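Local coordinates for odorant-binding protein (Phormia regina, PDB 5DIC) that binds fatty acids such as palmitate and, as an odorant-binding protein of the blowfly oral disk, probably carries them in the fluid around sensory cells, at residues C51-I56 with K103-F108; N91-G94 with D99-F102. All coordinates share one frame; numbering follows the deposited sequence.

Interaction 1 of 2, residues C51-I56 with K103-F108; sequences CFFEKI and KIFECF. With PLM (palmitic acid), chain B.
Two aromatic side chains, F53 and F105, make the direct contact between 51-56 and 103-108. Their planes are inclined at 30°, yet the centroids are 5.7 Å apart, so the rings are slid past one another with little overlap. F53 CZ and CE2 both come near F105 CD1, with CZ to CD1 at 3.6 Å. F105 reaches across because its CG stands anti to the backbone N (chi1 166°). The CA atoms of F53 and F105 stay 8.8 Å apart.

Most other apolar contacts of these residues are with palmitic acid, which runs beside the two helices. Its CF sits over the centre of one F53 face, 3.6 Å above the plane, and F52 CD2 covers the opposite face toward the rim. I104 CG2 meets the terminal CG carbon at 3.7 Å, and F108 turns a face to CD and CC. These residues line the fatty-acid pocket of this PBP/GOBP-family protein; F53 also lies about 4 Å from a second palmitic acid. Replacing F53 with an alanine would probably leave F105 without its aromatic partner and open a gap beside CF.

At the polar head, I56 CG2 approaches O2 without bonding, while K72 NZ is hydrogen-bonded to palmitic acid.

F53 and I104 touch strand 59-60, and F108 packs on helix 79-89. Helices 43-55 and 97-113 are further joined by the E54-R97 salt bridge and the C47-C98 disulfide, while C19-C51 and C89-C107 tie them to helices 6-22 and 79-89.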
loop_
_atom_site.group_PDB
_atom_site.type_symbol
_atom_site.label_atom_id
_atom_site.label_comp_id
_atom_site.label_asym_id
_atom_site.label_seq_id
_atom_site.Cartn_x
_atom_site.Cartn_y
_atom_site.Cartn_z
ATOM N N CYS A 51 -0.019 -3.212 -6.894
ATOM C CA CYS A 51 1.093 -4.132 -7.058
ATOM C C CYS A 51 2.017 -4.138 -5.846
ATOM O O CYS A 51 2.442 -5.191 -5.384
ATOM C CB CYS A 51 1.873 -3.781 -8.325
ATOM S SG CYS A 51 3.343 -4.735 -8.652
ATOM N N PHE A 52 2.341 -2.946 -5.335
ATOM C CA PHE A 52 3.272 -2.863 -4.232
ATOM C C PHE A 52 2.716 -3.640 -3.048
ATOM O O PHE A 52 3.437 -4.407 -2.402
ATOM C CB PHE A 52 3.554 -1.403 -3.916
ATOM C CG PHE A 52 4.581 -1.222 -2.848
ATOM C CD1 PHE A 52 5.930 -1.197 -3.170
ATOM C CD2 PHE A 52 4.216 -1.105 -1.529
ATOM C CE1 PHE A 52 6.886 -1.061 -2.190
ATOM C CE2 PHE A 52 5.175 -0.977 -0.529
ATOM C CZ PHE A 52 6.502 -0.967 -0.885
ATOM N N PHE A 53 1.460 -3.387 -2.713
ATOM C CA PHE A 53 0.844 -4.090 -1.597
ATOM C C PHE A 53 0.694 -5.571 -1.800
ATOM O O PHE A 53 0.764 -6.337 -0.831
ATOM C CB PHE A 53 -0.457 -3.370 -1.196
ATOM C CG PHE A 53 -0.172 -2.002 -0.603
ATOM C CD1 PHE A 53 0.595 -1.874 0.547
ATOM C CD2 PHE A 53 -0.608 -0.862 -1.233
ATOM C CE1 PHE A 53 0.921 -0.629 1.043
ATOM C CE2 PHE A 53 -0.309 0.396 -0.749
ATOM C CZ PHE A 53 0.471 0.508 0.392
ATOM N N GLU A 54 0.545 -5.980 -3.049
ATOM C CA GLU A 54 0.610 -7.403 -3.380
ATOM C C GLU A 54 2.016 -7.977 -3.138
ATOM O O GLU A 54 2.176 -9.032 -2.517
ATOM C CB GLU A 54 0.171 -7.645 -4.824
ATOM C CG GLU A 54 -1.295 -7.384 -5.085
ATOM C CD GLU A 54 -1.683 -7.331 -6.550
ATOM O OE1 GLU A 54 -0.785 -7.252 -7.425
ATOM O OE2 GLU A 54 -2.909 -7.345 -6.834
ATOM N N LYS A 55 3.045 -7.274 -3.636
ATOM C CA LYS A 55 4.390 -7.817 -3.546
ATOM C C LYS A 55 4.901 -7.898 -2.102
ATOM O O LYS A 55 5.739 -8.745 -1.807
ATOM C CB LYS A 55 5.360 -6.975 -4.367
ATOM C CG LYS A 55 5.137 -6.937 -5.851
ATOM C CD LYS A 55 5.221 -8.275 -6.539
ATOM C CE LYS A 55 4.949 -8.075 -8.019
ATOM N NZ LYS A 55 4.844 -9.337 -8.771
ATOM N N ILE A 56 4.428 -7.011 -1.225
ATOM C CA ILE A 56 4.836 -7.107 0.176
ATOM C C ILE A 56 3.939 -8.060 0.969
ATOM O O ILE A 56 4.156 -8.209 2.169
ATOM C CB ILE A 56 4.956 -5.736 0.862
ATOM C CG1 ILE A 56 3.605 -5.054 1.061
ATOM C CG2 ILE A 56 5.896 -4.835 0.086
ATOM C CD1 ILE A 56 3.659 -3.870 2.003
ATOM N N LYS A 103 -8.279 2.414 -3.017
ATOM C CA LYS A 103 -9.268 2.776 -2.008
ATOM C C LYS A 103 -8.964 2.147 -0.654
ATOM O O LYS A 103 -9.196 2.779 0.381
ATOM C CB LYS A 103 -10.672 2.438 -2.492
ATOM C CG LYS A 103 -11.171 3.417 -3.545
ATOM C CD LYS A 103 -12.591 3.096 -3.965
ATOM C CE LYS A 103 -13.280 4.260 -4.675
ATOM N NZ LYS A 103 -14.731 4.395 -4.291
ATOM N N ILE A 104 -8.471 0.914 -0.645
ATOM C CA ILE A 104 -8.071 0.309 0.636
ATOM C C ILE A 104 -6.919 1.094 1.260
ATOM O O ILE A 104 -6.939 1.420 2.451
ATOM C CB ILE A 104 -7.711 -1.168 0.453
ATOM C CG1 ILE A 104 -8.923 -1.980 0.002
ATOM C CG2 ILE A 104 -7.166 -1.747 1.753
ATOM C CD1 ILE A 104 -8.595 -3.364 -0.492
ATOM N N PHE A 105 -5.927 1.410 0.445
ATOM C CA PHE A 105 -4.805 2.229 0.917
ATOM C C PHE A 105 -5.281 3.563 1.500
ATOM O O PHE A 105 -4.832 3.989 2.563
ATOM C CB PHE A 105 -3.823 2.444 -0.238
ATOM C CG PHE A 105 -2.808 3.520 -0.003
ATOM C CD1 PHE A 105 -1.725 3.309 0.842
ATOM C CD2 PHE A 105 -2.917 4.755 -0.648
ATOM C CE1 PHE A 105 -0.783 4.308 1.050
ATOM C CE2 PHE A 105 -1.969 5.744 -0.462
ATOM C CZ PHE A 105 -0.912 5.520 0.398
ATOM N N GLU A 106 -6.193 4.233 0.796
ATOM C CA GLU A 106 -6.702 5.513 1.289
ATOM C C GLU A 106 -7.396 5.381 2.633
ATOM O O GLU A 106 -7.249 6.241 3.506
ATOM C CB GLU A 106 -7.674 6.158 0.282
ATOM C CG GLU A 106 -7.050 6.675 -1.031
ATOM C CD GLU A 106 -7.289 8.165 -1.287
ATOM O OE1 GLU A 106 -6.538 8.984 -0.713
ATOM O OE2 GLU A 106 -8.192 8.535 -2.083
ATOM N N CYS A 107 -8.092 4.267 2.817
ATOM C CA CYS A 107 -8.761 4.006 4.082
ATOM C C CYS A 107 -7.730 3.819 5.204
ATOM O O CYS A 107 -7.897 4.378 6.294
ATOM C CB CYS A 107 -9.688 2.817 3.969
ATOM S SG CYS A 107 -10.640 2.412 5.456
ATOM N N PHE A 108 -6.670 3.060 4.941
ATOM C CA PHE A 108 -5.623 2.897 5.960
ATOM C C PHE A 108 -4.940 4.228 6.283
ATOM O O PHE A 108 -4.607 4.491 7.432
ATOM C CB PHE A 108 -4.602 1.846 5.544
ATOM C CG PHE A 108 -5.006 0.448 5.906
ATOM C CD1 PHE A 108 -4.766 -0.075 7.181
ATOM C CD2 PHE A 108 -5.596 -0.368 4.971
ATOM C CE1 PHE A 108 -5.127 -1.362 7.498
ATOM C CE2 PHE A 108 -5.946 -1.669 5.289
ATOM C CZ PHE A 108 -5.719 -2.153 6.549
HETATM C C1 PLM B . 8.462 -4.794 2.776
HETATM O O1 PLM B . 7.671 -5.173 3.679
HETATM O O2 PLM B . 8.761 -5.521 1.812
HETATM C C2 PLM B . 9.061 -3.409 2.762
HETATM C C3 PLM B . 8.466 -2.490 3.819
HETATM C C4 PLM B . 7.056 -2.067 3.460
HETATM C C5 PLM B . 6.665 -0.890 4.336
HETATM C C6 PLM B . 5.179 -0.626 4.264
HETATM C C7 PLM B . 4.424 -1.648 5.083
HETATM C C8 PLM B . 2.996 -1.167 5.130
HETATM C C9 PLM B . 2.123 -2.375 5.366
HETATM C CA PLM B . 0.692 -2.051 5.767
HETATM C CB PLM B . -0.370 -2.396 4.744
HETATM C CC PLM B . -1.656 -1.606 4.965
HETATM C CD PLM B . -2.164 -1.000 3.658
HETATM C CE PLM B . -2.613 -2.050 2.624
HETATM C CF PLM B . -3.241 -1.379 1.388
HETATM C CG PLM B . -3.785 -2.336 0.338
#

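Interaction 2 of 2, residues N91-G94 with D99-F102; sequences NIKG and DTGF
T100 turns its OG1 toward the loop through a chi1 of -67°, which sets the hydroxyl anti to the carbonyl carbon and leaves CG2 anti to the backbone N. The two branches thus meet different loop residues: OG1 receives the backbone N-H of G94, and CG2 lies against K93. The G94 N to T100 OG1 bond measures 2.8 Å, with an N-H...O angle of 157°, fairly straight. K93 bends at chi2 and chi4, folding alongside the threonine methyl, but the course of this exposed lysine is doubtful: its CD is modelled too close to T100 CG2, and crystal packing may influence it.

G94 and T100 are the residues of closest backbone approach, their CA atoms 4.0 Å apart. A CB on G94 would probably clash with D99 OD2 and T100 N, so the absence of a side chain permits this closeness. D99 OD2 lies 3.4 Å from G94 CA and accepts the backbone N-H of A95, while D99 OD1 forms a salt bridge with K46 of helix 43-55.

From the first turn of helix 97-113, T100 OG1 reaches both G94 N in the loop and D96 O just before the helix, and D99 N is hydrogen-bonded to D96 OD1. Two successive loop amides, of G94 and A95, are thus satisfied by helix side chains, which probably helps set how the chain enters the helix.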
loop_
_atom_site.group_PDB
_atom_site.type_symbol
_atom_site.label_atom_id
_atom_site.label_comp_id
_atom_site.label_asym_id
_atom_site.label_seq_id
_atom_site.Cartn_x
_atom_site.Cartn_y
_atom_site.Cartn_z
ATOM N N ASN A 91 -12.736 -4.437 3.819
ATOM C CA ASN A 91 -13.813 -4.831 2.905
ATOM C C ASN A 91 -14.121 -3.849 1.802
ATOM O O ASN A 91 -15.064 -4.040 1.048
ATOM C CB ASN A 91 -15.103 -5.093 3.681
ATOM C CG ASN A 91 -14.957 -6.231 4.666
ATOM O OD1 ASN A 91 -14.467 -7.302 4.309
ATOM N ND2 ASN A 91 -15.379 -6.012 5.916
ATOM N N ILE A 92 -13.317 -2.820 1.673
ATOM C CA ILE A 92 -13.531 -1.829 0.662
ATOM C C ILE A 92 -13.298 -2.377 -0.740
ATOM O O ILE A 92 -12.303 -3.041 -1.006
ATOM C CB ILE A 92 -12.619 -0.635 0.921
ATOM C CG1 ILE A 92 -13.233 0.125 2.101
ATOM C CG2 ILE A 92 -12.520 0.264 -0.301
ATOM C CD1 ILE A 92 -12.342 1.185 2.667
ATOM N N LYS A 93 -14.247 -2.074 -1.628
ATOM C CA LYS A 93 -14.084 -2.405 -3.011
ATOM C C LYS A 93 -14.256 -1.197 -3.908
ATOM O O LYS A 93 -15.089 -0.339 -3.657
ATOM C CB LYS A 93 -14.895 -3.671 -3.361
ATOM C CG LYS A 93 -14.287 -4.927 -2.683
ATOM C CD LYS A 93 -12.743 -4.954 -2.771
ATOM C CE LYS A 93 -11.938 -5.798 -1.770
ATOM N NZ LYS A 93 -11.856 -5.454 -0.276
ATOM N N GLY A 94 -13.423 -1.146 -4.936
ATOM C CA GLY A 94 -13.435 -0.076 -5.930
ATOM C C GLY A 94 -13.909 -0.583 -7.271
ATOM O O GLY A 94 -14.521 -1.647 -7.364
ATOM N N ASP A 99 -8.203 0.242 -8.641
ATOM C CA ASP A 99 -8.982 1.190 -7.844
ATOM C C ASP A 99 -9.309 0.626 -6.459
ATOM O O ASP A 99 -9.330 1.352 -5.476
ATOM C CB ASP A 99 -10.220 1.613 -8.627
ATOM C CG ASP A 99 -10.960 2.758 -7.990
ATOM O OD1 ASP A 99 -10.364 3.829 -7.762
ATOM O OD2 ASP A 99 -12.144 2.550 -7.686
ATOM N N THR A 100 -9.566 -0.673 -6.371
ATOM C CA THR A 100 -9.735 -1.329 -5.065
ATOM C C THR A 100 -8.504 -1.198 -4.171
ATOM O O THR A 100 -8.607 -0.786 -3.020
ATOM C CB THR A 100 -10.114 -2.809 -5.257
ATOM O OG1 THR A 100 -11.423 -2.845 -5.832
ATOM C CG2 THR A 100 -10.068 -3.606 -3.940
ATOM N N GLY A 101 -7.337 -1.481 -4.733
ATOM C CA GLY A 101 -6.121 -1.334 -3.938
ATOM C C GLY A 101 -5.926 0.099 -3.483
ATOM O O GLY A 101 -5.599 0.344 -2.319
ATOM N N PHE A 102 -6.152 1.051 -4.394
ATOM C CA PHE A 102 -6.047 2.457 -4.031
ATOM C C PHE A 102 -7.022 2.840 -2.912
ATOM O O PHE A 102 -6.614 3.504 -1.945
ATOM C CB PHE A 102 -6.323 3.300 -5.273
ATOM C CG PHE A 102 -6.385 4.771 -4.999
ATOM C CD1 PHE A 102 -5.294 5.427 -4.465
ATOM C CD2 PHE A 102 -7.534 5.482 -5.258
ATOM C CE1 PHE A 102 -5.332 6.777 -4.206
ATOM C CE2 PHE A 102 -7.587 6.829 -4.999
ATOM C CZ PHE A 102 -6.477 7.485 -4.477
#

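Overall arrangement
Both contacts use helix 97-113, and their centres are 9 Å apart. Along the chain the order is 51-56, 91-94, 99-102 and 103-108, so interaction 2 is a short local closure within the longer span bridged by interaction 1. They meet mainly through I92, whose CD1 is 3.4 Å from C107 CB and CG2 3.6 Å from K103 CB; K103 also packs on G94. Interaction 1 lies about 3 Å from the centre of the chain, beside the ligand, and interaction 2 about 11 Å from it, near the surface. One helix thus lines the fatty-acid pocket and, near its start, holds the loop after helix 79-89, consistent with the disulfide-linked fold of the PBP/GOBP family.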